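StAR-related lipid transfer protein 13 (Homo sapiens, PDB 2PSO) activates the GTPase activity of RhoA, and perhaps of Cdc42, and carries the lipid-binding START domain described here. Local coordinates at residues Y178-E181 with K187-L190; T144-P147 with C151-V154; S80-A85 with E181-G186. One frame throughout, in Å; residues are numbered along the deposited sequence.

Contact 1: residues Y178-E181 with K187-L190; sequences YLIE and KSRL
Ile180 and Leu190 lie side by side on one face of an antiparallel beta hairpin, their side chains pointing the same way as a non-hydrogen-bonded pair. Leu190 carries its CG anti to the backbone N (chi1 171°), which brings CD1 over toward the neighbouring strand, 4.0 Å from Ile180 CD1. Leu190 CD1 also lies at the edge of the Tyr178 ring, near its plane, 3.9 Å from Tyr178 CD2. The other branch of Ile180 faces the turn end of the hairpin, with CG2 3.9 Å from Ser188 CB. With an alanine here, Leu190 CD1 would probably keep the Tyr178 ring edge but lose the isoleucine branch, and Ser188 CB would lose CG2, leaving a gap toward Val90.

On the reverse face Glu181 and Arg189 also run alongside each other, as the hydrogen-bonded pair. Their backbones exchange two bonds: Glu181 N to Arg189 O at 3.1 Å, with an N-H...O angle of 168°, and Arg189 N to Glu181 O at 2.9 Å. The side chains meet through aliphatic parts, Glu181 CG lying 3.9 Å from Arg189 CB. The hairpin thus turns to the START-fold helices a largely apolar face, whose two hydroxyls are hydrogen-bonded, Tyr178 OH to Glu217 and Ser188 OG to Ala85 O; the Glu181-Arg189 face offers opposite charges that are not in contact (Glu181 OE2 to Arg189 NE 5.9 Å) and probably attract each other only weakly.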
# COMPACT_ATOMS: atom_id res chain seq x y z
N TYR A 178 -5.79 -3.71 -2.86
CA TYR A 178 -5.05 -4.90 -3.25
C TYR A 178 -5.83 -5.55 -4.37
O TYR A 178 -7.03 -5.77 -4.23
CB TYR A 178 -4.82 -5.86 -2.07
CG TYR A 178 -3.85 -5.36 -1.01
CD1 TYR A 178 -4.31 -4.60 0.07
CD2 TYR A 178 -2.50 -5.63 -1.09
CE1 TYR A 178 -3.45 -4.11 1.05
CE2 TYR A 178 -1.62 -5.15 -0.11
CZ TYR A 178 -2.12 -4.38 0.95
OH TYR A 178 -1.26 -3.90 1.92
N LEU A 179 -5.14 -5.80 -5.49
CA LEU A 179 -5.70 -6.58 -6.59
C LEU A 179 -4.91 -7.87 -6.69
O LEU A 179 -3.69 -7.85 -6.90
CB LEU A 179 -5.64 -5.83 -7.92
CG LEU A 179 -6.06 -4.36 -7.90
CD1 LEU A 179 -5.97 -3.74 -9.28
CD2 LEU A 179 -7.48 -4.21 -7.37
N ILE A 180 -5.60 -8.99 -6.53
CA ILE A 180 -4.95 -10.31 -6.58
C ILE A 180 -5.54 -11.08 -7.71
O ILE A 180 -6.76 -11.29 -7.75
CB ILE A 180 -5.22 -11.09 -5.30
CG1 ILE A 180 -5.23 -10.14 -4.09
CG2 ILE A 180 -4.23 -12.21 -5.14
CD1 ILE A 180 -4.84 -10.80 -2.83
N GLU A 181 -4.71 -11.51 -8.65
CA GLU A 181 -5.23 -12.22 -9.80
C GLU A 181 -4.46 -13.51 -10.04
O GLU A 181 -3.30 -13.60 -9.68
CB GLU A 181 -5.21 -11.32 -11.04
CG GLU A 181 -3.84 -10.79 -11.38
CD GLU A 181 -3.89 -9.66 -12.38
OE1 GLU A 181 -4.94 -9.51 -13.05
OE2 GLU A 181 -2.88 -8.93 -12.50
N LYS A 187 -0.84 -20.00 -8.30
CA LYS A 187 -0.03 -18.85 -7.90
C LYS A 187 -0.81 -17.56 -8.16
O LYS A 187 -1.85 -17.57 -8.83
CB LYS A 187 1.29 -18.83 -8.67
CG LYS A 187 2.29 -19.88 -8.23
CD LYS A 187 3.32 -20.13 -9.34
CE LYS A 187 3.78 -21.59 -9.36
NZ LYS A 187 4.54 -21.98 -10.59
N SER A 188 -0.32 -16.46 -7.63
CA SER A 188 -1.00 -15.19 -7.84
C SER A 188 -0.05 -14.06 -8.13
O SER A 188 1.08 -14.03 -7.63
CB SER A 188 -1.81 -14.82 -6.61
OG SER A 188 -2.73 -15.83 -6.33
N ARG A 189 -0.54 -13.12 -8.93
CA ARG A 189 0.09 -11.81 -9.07
C ARG A 189 -0.59 -10.91 -8.03
O ARG A 189 -1.79 -10.69 -8.09
CB ARG A 189 -0.12 -11.29 -10.51
CG ARG A 189 0.35 -9.86 -10.80
CD ARG A 189 1.47 -9.78 -11.84
NE ARG A 189 2.81 -9.96 -11.27
CZ ARG A 189 3.76 -9.01 -11.26
NH1 ARG A 189 4.96 -9.27 -10.72
NH2 ARG A 189 3.52 -7.81 -11.80
N LEU A 190 0.17 -10.41 -7.06
CA LEU A 190 -0.38 -9.49 -6.09
C LEU A 190 -0.02 -8.05 -6.43
O LEU A 190 1.14 -7.74 -6.63
CB LEU A 190 0.19 -9.82 -4.71
CG LEU A 190 -0.09 -8.83 -3.56
CD1 LEU A 190 -1.53 -8.61 -3.35
CD2 LEU A 190 0.53 -9.37 -2.29

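Contact 2: residues T144-P147 with C151-V154; sequences TDLP and CTLV
The backbones of Thr144 and Cys151 approach to 4.6 Å between their CA atoms where the chain leaves strand 134-143, loops round and enters strand 151-157, yet no hydrogen bond joins residues 144-147 to 151-154. Two separate side-chain touches do the work.

In the first, the Thr144 methyl meets the Cys151 sulfur, CG2 to SG at 3.8 Å. Cys151 SG is also 4.0 Å from Thr144 CA, and Cys151 packs against Pro87 at the start of helix 87-96 as well. A chi1 of -51° sets the Cys151 sulfur beside its own main-chain nitrogen, where it meets the loop.

The second touch is between Leu146 and Thr152, whose side chains cross at about a right angle. Here the leucine points from the loop toward the strand, and its CD1 methyl comes 3.6 Å from Thr152 CG2. The threonine hydroxyl stands beside the same methyl, Thr152 OG1 lying 4.0 Å from Leu146 CD1. Thr152 is itself tied into the sheet by backbone bonding to Lys143, and Cys151 by bonding to Ile180.

The loop thus folds back on the first two residues of the strand: Thr144 meets Cys151 and Leu146 meets Thr152, successive residues whose side chains leave on opposite faces. The contact is purely van der Waals in character, methyl against sulfur and methyl against methyl, with the directional bonding of this strand supplied by its neighbours in the START sheet.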
# COMPACT_ATOMS: atom_id res chain seq x y z
N THR A 144 -14.31 -11.66 -3.35
CA THR A 144 -13.65 -12.87 -3.83
C THR A 144 -14.31 -13.55 -5.02
O THR A 144 -13.78 -14.53 -5.52
CB THR A 144 -13.55 -13.92 -2.73
OG1 THR A 144 -14.73 -13.88 -1.95
CG2 THR A 144 -12.36 -13.63 -1.82
N ASP A 145 -15.47 -13.04 -5.47
CA ASP A 145 -16.18 -13.63 -6.62
C ASP A 145 -16.20 -12.76 -7.87
O ASP A 145 -17.23 -12.65 -8.55
CB ASP A 145 -17.61 -14.03 -6.24
CG ASP A 145 -18.47 -12.83 -5.79
OD1 ASP A 145 -17.97 -11.68 -5.75
OD2 ASP A 145 -19.67 -13.06 -5.48
N LEU A 146 -15.08 -12.13 -8.16
CA LEU A 146 -14.96 -11.27 -9.33
C LEU A 146 -14.62 -12.12 -10.55
O LEU A 146 -14.14 -13.24 -10.40
CB LEU A 146 -13.89 -10.21 -9.09
CG LEU A 146 -14.34 -9.04 -8.23
CD1 LEU A 146 -13.22 -8.03 -8.08
CD2 LEU A 146 -15.57 -8.39 -8.81
N PRO A 147 -14.87 -11.60 -11.76
CA PRO A 147 -14.54 -12.40 -12.95
C PRO A 147 -13.06 -12.79 -13.01
O PRO A 147 -12.22 -12.11 -12.42
CB PRO A 147 -14.89 -11.46 -14.12
CG PRO A 147 -14.96 -10.08 -13.52
CD PRO A 147 -15.47 -10.30 -12.12
N CYS A 151 -9.44 -11.36 -6.87
CA CYS A 151 -9.92 -10.86 -5.58
C CYS A 151 -9.42 -9.48 -5.33
O CYS A 151 -8.39 -9.09 -5.88
CB CYS A 151 -9.46 -11.74 -4.43
SG CYS A 151 -9.80 -13.43 -4.68
N THR A 152 -10.11 -8.73 -4.47
CA THR A 152 -9.75 -7.35 -4.18
C THR A 152 -10.00 -7.03 -2.75
O THR A 152 -11.03 -7.42 -2.17
CB THR A 152 -10.60 -6.29 -4.96
OG1 THR A 152 -12.00 -6.41 -4.63
CG2 THR A 152 -10.40 -6.43 -6.45
N LEU A 153 -9.09 -6.28 -2.17
CA LEU A 153 -9.37 -5.70 -0.88
C LEU A 153 -9.20 -4.17 -1.02
O LEU A 153 -8.19 -3.71 -1.51
CB LEU A 153 -8.47 -6.35 0.19
CG LEU A 153 -8.36 -5.60 1.53
CD1 LEU A 153 -9.69 -5.34 2.25
CD2 LEU A 153 -7.35 -6.24 2.47
N VAL A 154 -10.17 -3.38 -0.61
CA VAL A 154 -10.01 -1.92 -0.70
C VAL A 154 -10.26 -1.18 0.62
O VAL A 154 -11.13 -1.55 1.44
CB VAL A 154 -10.90 -1.25 -1.79
CG1 VAL A 154 -11.18 -2.16 -3.01
CG2 VAL A 154 -12.15 -0.79 -1.17

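Contact 3: residues S80-A85 with E181-G186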
# COMPACT_ATOMS: atom_id res chain seq x y z
N SER A 80 4.20 -4.61 -7.09
CA SER A 80 3.82 -5.98 -7.46
C SER A 80 4.76 -7.09 -7.00
O SER A 80 5.93 -6.85 -6.70
CB SER A 80 3.71 -6.10 -8.95
OG SER A 80 2.45 -5.63 -9.34
N VAL A 81 4.22 -8.31 -6.94
CA VAL A 81 5.00 -9.53 -6.77
C VAL A 81 4.21 -10.68 -7.31
O VAL A 81 2.99 -10.59 -7.50
CB VAL A 81 5.25 -9.88 -5.32
CG1 VAL A 81 6.50 -9.22 -4.76
CG2 VAL A 81 4.03 -9.57 -4.51
N GLU A 82 4.91 -11.78 -7.58
CA GLU A 82 4.28 -13.05 -7.85
C GLU A 82 4.33 -13.84 -6.54
O GLU A 82 5.38 -13.97 -5.92
CB GLU A 82 5.00 -13.78 -8.98
CG GLU A 82 4.25 -15.02 -9.50
CD GLU A 82 5.02 -15.85 -10.54
OE1 GLU A 82 5.36 -15.31 -11.62
OE2 GLU A 82 5.28 -17.06 -10.27
N VAL A 83 3.18 -14.33 -6.07
CA VAL A 83 3.20 -15.09 -4.82
C VAL A 83 2.72 -16.51 -5.01
O VAL A 83 1.75 -16.75 -5.74
CB VAL A 83 2.45 -14.37 -3.67
CG1 VAL A 83 1.41 -13.45 -4.22
CG2 VAL A 83 1.83 -15.37 -2.71
N GLU A 84 3.43 -17.45 -4.36
CA GLU A 84 3.16 -18.89 -4.45
C GLU A 84 1.95 -19.36 -3.64
O GLU A 84 2.08 -20.17 -2.72
CB GLU A 84 4.39 -19.69 -3.97
CG GLU A 84 5.66 -19.47 -4.80
CD GLU A 84 5.51 -19.93 -6.24
OE1 GLU A 84 5.30 -21.15 -6.46
OE2 GLU A 84 5.60 -19.07 -7.15
N ALA A 85 0.77 -18.86 -4.00
CA ALA A 85 -0.48 -19.26 -3.36
C ALA A 85 -1.62 -18.72 -4.23
O ALA A 85 -1.50 -17.66 -4.84
CB ALA A 85 -0.55 -18.68 -1.94
N GLU A 181 -4.71 -11.51 -8.65
CA GLU A 181 -5.23 -12.22 -9.80
C GLU A 181 -4.46 -13.51 -10.04
O GLU A 181 -3.30 -13.60 -9.68
CB GLU A 181 -5.21 -11.32 -11.04
CG GLU A 181 -3.84 -10.79 -11.38
CD GLU A 181 -3.89 -9.66 -12.38
OE1 GLU A 181 -4.94 -9.51 -13.05
OE2 GLU A 181 -2.88 -8.93 -12.50
N PRO A 182 -5.13 -14.52 -10.63
CA PRO A 182 -4.48 -15.80 -10.85
C PRO A 182 -3.48 -15.70 -11.97
O PRO A 182 -3.80 -15.22 -13.05
CB PRO A 182 -5.62 -16.72 -11.31
CG PRO A 182 -6.87 -15.97 -11.10
CD PRO A 182 -6.52 -14.52 -11.12
N CYS A 183 -2.26 -16.13 -11.70
CA CYS A 183 -1.29 -16.38 -12.75
C CYS A 183 -0.65 -17.73 -12.43
O CYS A 183 -0.30 -18.00 -11.28
CB CYS A 183 -0.27 -15.23 -12.85
SG CYS A 183 1.06 -15.20 -11.62
N GLY A 184 -0.53 -18.60 -13.44
CA GLY A 184 0.07 -19.92 -13.25
C GLY A 184 -0.78 -20.89 -12.44
O GLY A 184 -1.94 -20.59 -12.10
N SER A 185 -0.21 -22.06 -12.12
CA SER A 185 -0.91 -23.11 -11.38
C SER A 185 -0.87 -22.85 -9.89
O SER A 185 0.17 -23.05 -9.25
CB SER A 185 -0.28 -24.49 -11.66
OG SER A 185 -0.35 -24.83 -13.03
N GLY A 186 -1.99 -22.39 -9.35
CA GLY A 186 -2.11 -22.04 -7.92
C GLY A 186 -1.13 -20.98 -7.44
O GLY A 186 -0.62 -21.06 -6.33
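Van der Waals contact between Glu82 and Cys183 is the side-chain part of this surface meeting, in which the turn between strands 169-182 and 188-196 packs against the end of strand 76-83 in the START domain's sheet. The thiol touches the hydrocarbon shaft of the glutamate, Cys183 SG lying 3.8 Å from Glu82 CG and 4.2 Å from Glu82 CD. The Glu82 side chain starts out trans to the main-chain nitrogen (chi1 -170°) and continues extended, which carries the shaft over to the sulfur. Cys183 points its side chain toward strand 76-83 from the beginning of the turn.

Backbone packing makes up the other part. The carbonyl oxygen of Gly186 rests against the peptide that follows Ala85, with Gly186 O 3.3 Å from Ala85 C, and against the preceding one, 4.1 Å from Glu84 C. Ala85 N is 3.5 Å from Gly186 O, but the angle is too poor for a hydrogen bond. Ala85 N instead makes a weak bond to Val83 O at 2.9 Å, closing an inverse gamma turn centred on Glu84, by which the chain swings off the strand end. Gly184 and Gly186 have positive phi, readily taken up by a residue without a side chain, consistent with the tight turn beside Ala85.

Firmer ties lie just next to the contact: Ala85 O accepts a bond from Ser188 OG, and Val83 pairs with Ser188 through the backbone. Lys187 lies against Glu84. The hairpin turn therefore leans on residues 80-85 through van der Waals and carbonyl packing, without hydrogen bonds, and probably owes its placement mainly to strand 188-196, which lies between strands 76-83 and 169-182 in the sheet.

In the fold
All three contacts sit on the same side of the START domain's centre, in one part of its curved sheet, where strands 151-157, 169-182, 188-196 and 76-83 follow one another as neighbours. Contact 1 is central: its centre lies about 6 Å from that of contact 3, with which it shares Glu181, and about 10 Å from that of contact 2. Contacts 2 and 3 are about 15 Å apart between centres and do not touch. Along the chain, contact 2 closes before contact 1 opens, and it is nested in the long loop closed by contact 3. Two local contacts and one between segments 96 residues apart thus meet in one part of the sheet beside helix 87-96.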